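Local coordinates for protein soluble lytic transglycosylase B3 (Pseudomonas aeruginosa, PDB 5ANZ) that probably cleaves bacterial peptidoglycan as a lytic transglycosylase in cell-wall turnover, and binds a calcium ion, at residues 399-404 and 411-416; 371-374 and 378-381. All coordinates share one frame; numbering follows the deposited sequence.

Contact 1 of 2, residues 399-404 and 411-416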
loop_
_atom_site.group_PDB
_atom_site.type_symbol
_atom_site.label_atom_id
_atom_site.label_comp_id
_atom_site.label_asym_id
_atom_site.label_seq_id
_atom_site.Cartn_x
_atom_site.Cartn_y
_atom_site.Cartn_z
ATOM N N GLN A 399 -2.670 6.850 -29.129
ATOM C CA GLN A 399 -3.629 6.830 -30.229
ATOM C C GLN A 399 -3.114 7.627 -31.427
ATOM O O GLN A 399 -3.327 7.237 -32.574
ATOM C CB GLN A 399 -4.985 7.363 -29.755
ATOM C CG GLN A 399 -5.711 6.382 -28.838
ATOM C CD GLN A 399 -6.810 7.025 -28.009
ATOM O OE1 GLN A 399 -6.687 8.167 -27.568
ATOM N NE2 GLN A 399 -7.891 6.284 -27.788
ATOM N N GLU A 400 -2.424 8.730 -31.164
ATOM C CA GLU A 400 -1.850 9.532 -32.240
ATOM C C GLU A 400 -0.829 8.726 -33.038
ATOM O O GLU A 400 -0.725 8.868 -34.262
ATOM C CB GLU A 400 -1.199 10.798 -31.685
ATOM C CG GLU A 400 -0.698 11.738 -32.775
ATOM C CD GLU A 400 -0.190 13.060 -32.233
ATOM O OE1 GLU A 400 -0.076 13.197 -30.999
ATOM O OE2 GLU A 400 0.095 13.965 -33.046
ATOM N N PHE A 401 -0.086 7.880 -32.331
ATOM C CA PHE A 401 0.913 7.012 -32.941
ATOM C C PHE A 401 0.294 5.728 -33.496
ATOM O O PHE A 401 0.951 4.977 -34.216
ATOM C CB PHE A 401 2.001 6.657 -31.920
ATOM C CG PHE A 401 2.814 7.835 -31.452
ATOM C CD1 PHE A 401 2.913 8.985 -32.221
ATOM C CD2 PHE A 401 3.485 7.788 -30.233
ATOM C CE1 PHE A 401 3.669 10.072 -31.788
ATOM C CE2 PHE A 401 4.246 8.872 -29.796
ATOM C CZ PHE A 401 4.334 10.013 -30.573
ATOM N N GLY A 402 -0.967 5.474 -33.154
ATOM C CA GLY A 402 -1.654 4.275 -33.607
ATOM C C GLY A 402 -1.371 3.067 -32.737
ATOM O O GLY A 402 -1.593 1.923 -33.147
ATOM N N TRP A 403 -0.874 3.329 -31.534
ATOM C CA TRP A 403 -0.552 2.284 -30.570
ATOM C C TRP A 403 -1.755 1.957 -29.695
ATOM O O TRP A 403 -2.647 2.784 -29.536
ATOM C CB TRP A 403 0.604 2.712 -29.671
ATOM C CG TRP A 403 1.912 2.990 -30.352
ATOM C CD1 TRP A 403 2.178 2.955 -31.688
ATOM C CD2 TRP A 403 3.138 3.338 -29.707
ATOM N NE1 TRP A 403 3.500 3.266 -31.915
ATOM C CE2 TRP A 403 4.109 3.504 -30.711
ATOM C CE3 TRP A 403 3.507 3.529 -28.371
ATOM C CZ2 TRP A 403 5.428 3.852 -30.425
ATOM C CZ3 TRP A 403 4.819 3.872 -28.088
ATOM C CH2 TRP A 403 5.763 4.030 -29.110
ATOM N N PRO A 404 -1.775 0.756 -29.104
ATOM C CA PRO A 404 -2.828 0.473 -28.126
ATOM C C PRO A 404 -2.792 1.501 -26.998
ATOM O O PRO A 404 -1.712 1.818 -26.494
ATOM C CB PRO A 404 -2.478 -0.931 -27.625
ATOM C CG PRO A 404 -1.665 -1.532 -28.730
ATOM C CD PRO A 404 -0.863 -0.385 -29.277
ATOM N N PRO A 411 10.007 3.307 -22.179
ATOM C CA PRO A 411 11.120 3.986 -22.850
ATOM C C PRO A 411 10.865 4.226 -24.344
ATOM O O PRO A 411 11.257 5.269 -24.869
ATOM C CB PRO A 411 12.283 3.015 -22.643
ATOM C CG PRO A 411 11.982 2.383 -21.317
ATOM C CD PRO A 411 10.475 2.254 -21.258
ATOM N N ALA A 412 10.205 3.279 -25.008
ATOM C CA ALA A 412 9.956 3.384 -26.441
ATOM C C ALA A 412 9.023 4.555 -26.754
ATOM O O ALA A 412 9.171 5.216 -27.784
ATOM C CB ALA A 412 9.378 2.088 -26.976
ATOM N N LEU A 413 8.067 4.815 -25.864
ATOM C CA LEU A 413 7.191 5.978 -26.022
ATOM C C LEU A 413 7.990 7.267 -25.898
ATOM O O LEU A 413 7.831 8.196 -26.689
ATOM C CB LEU A 413 6.074 5.966 -24.984
ATOM C CG LEU A 413 5.138 7.176 -24.980
ATOM C CD1 LEU A 413 4.456 7.340 -26.332
ATOM C CD2 LEU A 413 4.105 7.025 -23.864
ATOM N N LEU A 414 8.850 7.321 -24.888
ATOM C CA LEU A 414 9.733 8.457 -24.722
ATOM C C LEU A 414 10.652 8.633 -25.946
ATOM O O LEU A 414 10.887 9.758 -26.393
ATOM C CB LEU A 414 10.562 8.300 -23.445
ATOM C CG LEU A 414 11.253 9.569 -22.953
ATOM C CD1 LEU A 414 10.227 10.680 -22.751
ATOM C CD2 LEU A 414 12.000 9.285 -21.663
ATOM N N ASP A 415 11.162 7.525 -26.489
ATOM C CA ASP A 415 12.042 7.585 -27.665
ATOM C C ASP A 415 11.307 8.094 -28.906
ATOM O O ASP A 415 11.871 8.826 -29.723
ATOM C CB ASP A 415 12.647 6.213 -27.968
ATOM C CG ASP A 415 13.698 5.800 -26.959
ATOM O OD1 ASP A 415 14.301 6.693 -26.324
ATOM O OD2 ASP A 415 13.924 4.580 -26.809
ATOM N N ARG A 416 10.056 7.682 -29.059
ATOM C CA ARG A 416 9.248 8.137 -30.187
ATOM C C ARG A 416 8.990 9.636 -30.068
ATOM O O ARG A 416 9.103 10.379 -31.044
ATOM C CB ARG A 416 7.928 7.365 -30.254
ATOM C CG ARG A 416 6.972 7.859 -31.323
ATOM C CD ARG A 416 7.529 7.653 -32.724
ATOM N NE ARG A 416 6.524 7.090 -33.622
ATOM C CZ ARG A 416 5.601 7.808 -34.254
ATOM N NH1 ARG A 416 5.550 9.122 -34.086
ATOM N NH2 ARG A 416 4.726 7.210 -35.052
#
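F401 and R416 meet through different first torsions. In F401 the CG lies beside the backbone N, chi1 -65°, while in R416 it is anti to that atom, chi1 175°. R416 then bends at chi2 and chi3 and brings both its CG and its guanidinium over one face of the phenyl ring. This packing joins the end of helix 388-401 to helix 411-417 in the putative peptidoglycan-binding domain. Helix 388-401 ends in a Schellman motif with G402, at positive phi, as its C-prime residue, and W403 follows directly.

The aliphatic part of R416 makes a CH-pi contact, with CG 3.6 Å from the centroid of the F401 ring. The guanidinium makes a cation-pi contact over the ring, with R416 CZ 4.0 Å from the F401 centroid. The two planes are tilted 36° apart, so the guanidinium does not lie flat on the ring. L413 approaches the ring of F401 at its edge, with its CD1 3.8 Å from F401 CE2. The same methyl lies 3.9 Å from CZ3 of W403. L413 also packs on L368 of helix 362-374 and I394 of helix 388-401. The indole carries F401 CB over one face, within its own segment. It turns its benzo edge to helix 411-417, where W403 CZ3 is 3.8 Å from L413 CA. The carbonyl oxygen of A412 lies in the indole plane, 3.8 Å from W403 CH2.

Contact 2 of 2, residues 371-374 and 378-381; sequences QLAA and DPGA
P379 packs its ring against the C-terminal part of helix 362-374. The closest pair is A373 CB with P379 CD, at 3.8 Å. P379 CD also lies 4.0 Å from A373 N, so this ring carbon comes up to the helix backbone. L372 is the second partner. Its CD1 approaches CB of P379 at 4.4 Å, a looser apolar contact. The L372 chain has its CG beside the backbone N, chi1 -72°, and this carries CD1 to the proline. No hydrogen bond crosses between the two segments.

The segments are joined by a short connection in the putative peptidoglycan-binding domain. Segment 378-381 belongs to the loop from helix 362-374 to helix 388-401. Helix 388-401 forms the next shell: A393 touches both L372 and P379, and both are buried there. I394 and C397 pack on L372 as well.

On the loop side, D378 forms an Asx turn around the proline. Its OD1 accepts from G380 N at 2.8 Å, with an angle of 153° at the hydrogen. The donor comes from above the carboxylate plane, 60° out of it. The Asx turn thus spans P379 and fixes the start of the loop beside the helix. G380 has positive phi, with backbone angles at which a CB would be jammed against P379 O, a position that suits glycine.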
loop_
_atom_site.group_PDB
_atom_site.type_symbol
_atom_site.label_atom_id
_atom_site.label_comp_id
_atom_site.label_asym_id
_atom_site.label_seq_id
_atom_site.Cartn_x
_atom_site.Cartn_y
_atom_site.Cartn_z
ATOM N N GLN A 371 7.323 16.251 -22.575
ATOM C CA GLN A 371 7.227 15.944 -24.003
ATOM C C GLN A 371 5.773 15.819 -24.441
ATOM O O GLN A 371 5.412 16.239 -25.546
ATOM C CB GLN A 371 7.987 14.654 -24.333
ATOM C CG GLN A 371 9.493 14.840 -24.464
ATOM C CD GLN A 371 9.870 15.483 -25.778
ATOM O OE1 GLN A 371 10.183 14.797 -26.751
ATOM N NE2 GLN A 371 9.824 16.811 -25.822
ATOM N N LEU A 372 4.942 15.249 -23.573
ATOM C CA LEU A 372 3.514 15.132 -23.859
ATOM C C LEU A 372 2.897 16.519 -23.998
ATOM O O LEU A 372 2.166 16.796 -24.962
ATOM C CB LEU A 372 2.800 14.339 -22.756
ATOM C CG LEU A 372 3.072 12.836 -22.696
ATOM C CD1 LEU A 372 2.666 12.274 -21.346
ATOM C CD2 LEU A 372 2.338 12.118 -23.833
ATOM N N ALA A 373 3.191 17.391 -23.037
ATOM C CA ALA A 373 2.635 18.738 -23.054
ATOM C C ALA A 373 3.094 19.470 -24.308
ATOM O O ALA A 373 2.340 20.241 -24.908
ATOM C CB ALA A 373 3.038 19.505 -21.802
ATOM N N ALA A 374 4.328 19.203 -24.718
ATOM C CA ALA A 374 4.901 19.869 -25.889
ATOM C C ALA A 374 4.213 19.475 -27.191
ATOM O O ALA A 374 4.238 20.223 -28.164
ATOM C CB ALA A 374 6.386 19.575 -25.979
ATOM N N ASP A 378 -1.845 17.450 -22.806
ATOM C CA ASP A 378 -1.571 17.980 -21.479
ATOM C C ASP A 378 -1.714 16.911 -20.403
ATOM O O ASP A 378 -2.782 16.322 -20.255
ATOM C CB ASP A 378 -2.500 19.155 -21.176
ATOM C CG ASP A 378 -2.451 19.578 -19.724
ATOM O OD1 ASP A 378 -1.361 19.519 -19.114
ATOM O OD2 ASP A 378 -3.509 19.968 -19.190
ATOM N N PRO A 379 -0.631 16.654 -19.650
ATOM C CA PRO A 379 -0.659 15.647 -18.585
ATOM C C PRO A 379 -0.985 16.235 -17.216
ATOM O O PRO A 379 -0.917 15.524 -16.214
ATOM C CB PRO A 379 0.769 15.103 -18.599
ATOM C CG PRO A 379 1.584 16.309 -18.935
ATOM C CD PRO A 379 0.740 17.132 -19.904
ATOM N N GLY A 380 -1.333 17.516 -17.179
ATOM C CA GLY A 380 -1.516 18.212 -15.921
ATOM C C GLY A 380 -0.185 18.774 -15.458
ATOM O O GLY A 380 0.603 19.257 -16.269
ATOM N N ALA A 381 0.081 18.699 -14.160
ATOM C CA ALA A 381 1.327 19.234 -13.618
ATOM C C ALA A 381 2.509 18.312 -13.913
ATOM O O ALA A 381 2.358 17.096 -13.998
ATOM C CB ALA A 381 1.196 19.467 -12.121
#

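In the fold
The chain reaches contact 2 first. At the end of helix 362-374 it turns back, and contact 2 closes the short connection between 371-374 and 378-381. It then runs on through helix 388-401, at whose end contact 1 opens. Contact 1 closes the loop between 399-404 and 411-416, where helix 411-417 begins. The two contacts are in series, neither nesting nor crossing. The centres of contact 1 and contact 2 are about 15 Å apart, and the nearest atoms of contact 1 and contact 2 are about 5 Å apart, without touching. Helix 388-401 is common ground: I394 meets L372 of contact 2 and L413 of contact 1. Together they tie three successive helices of the putative peptidoglycan-binding domain.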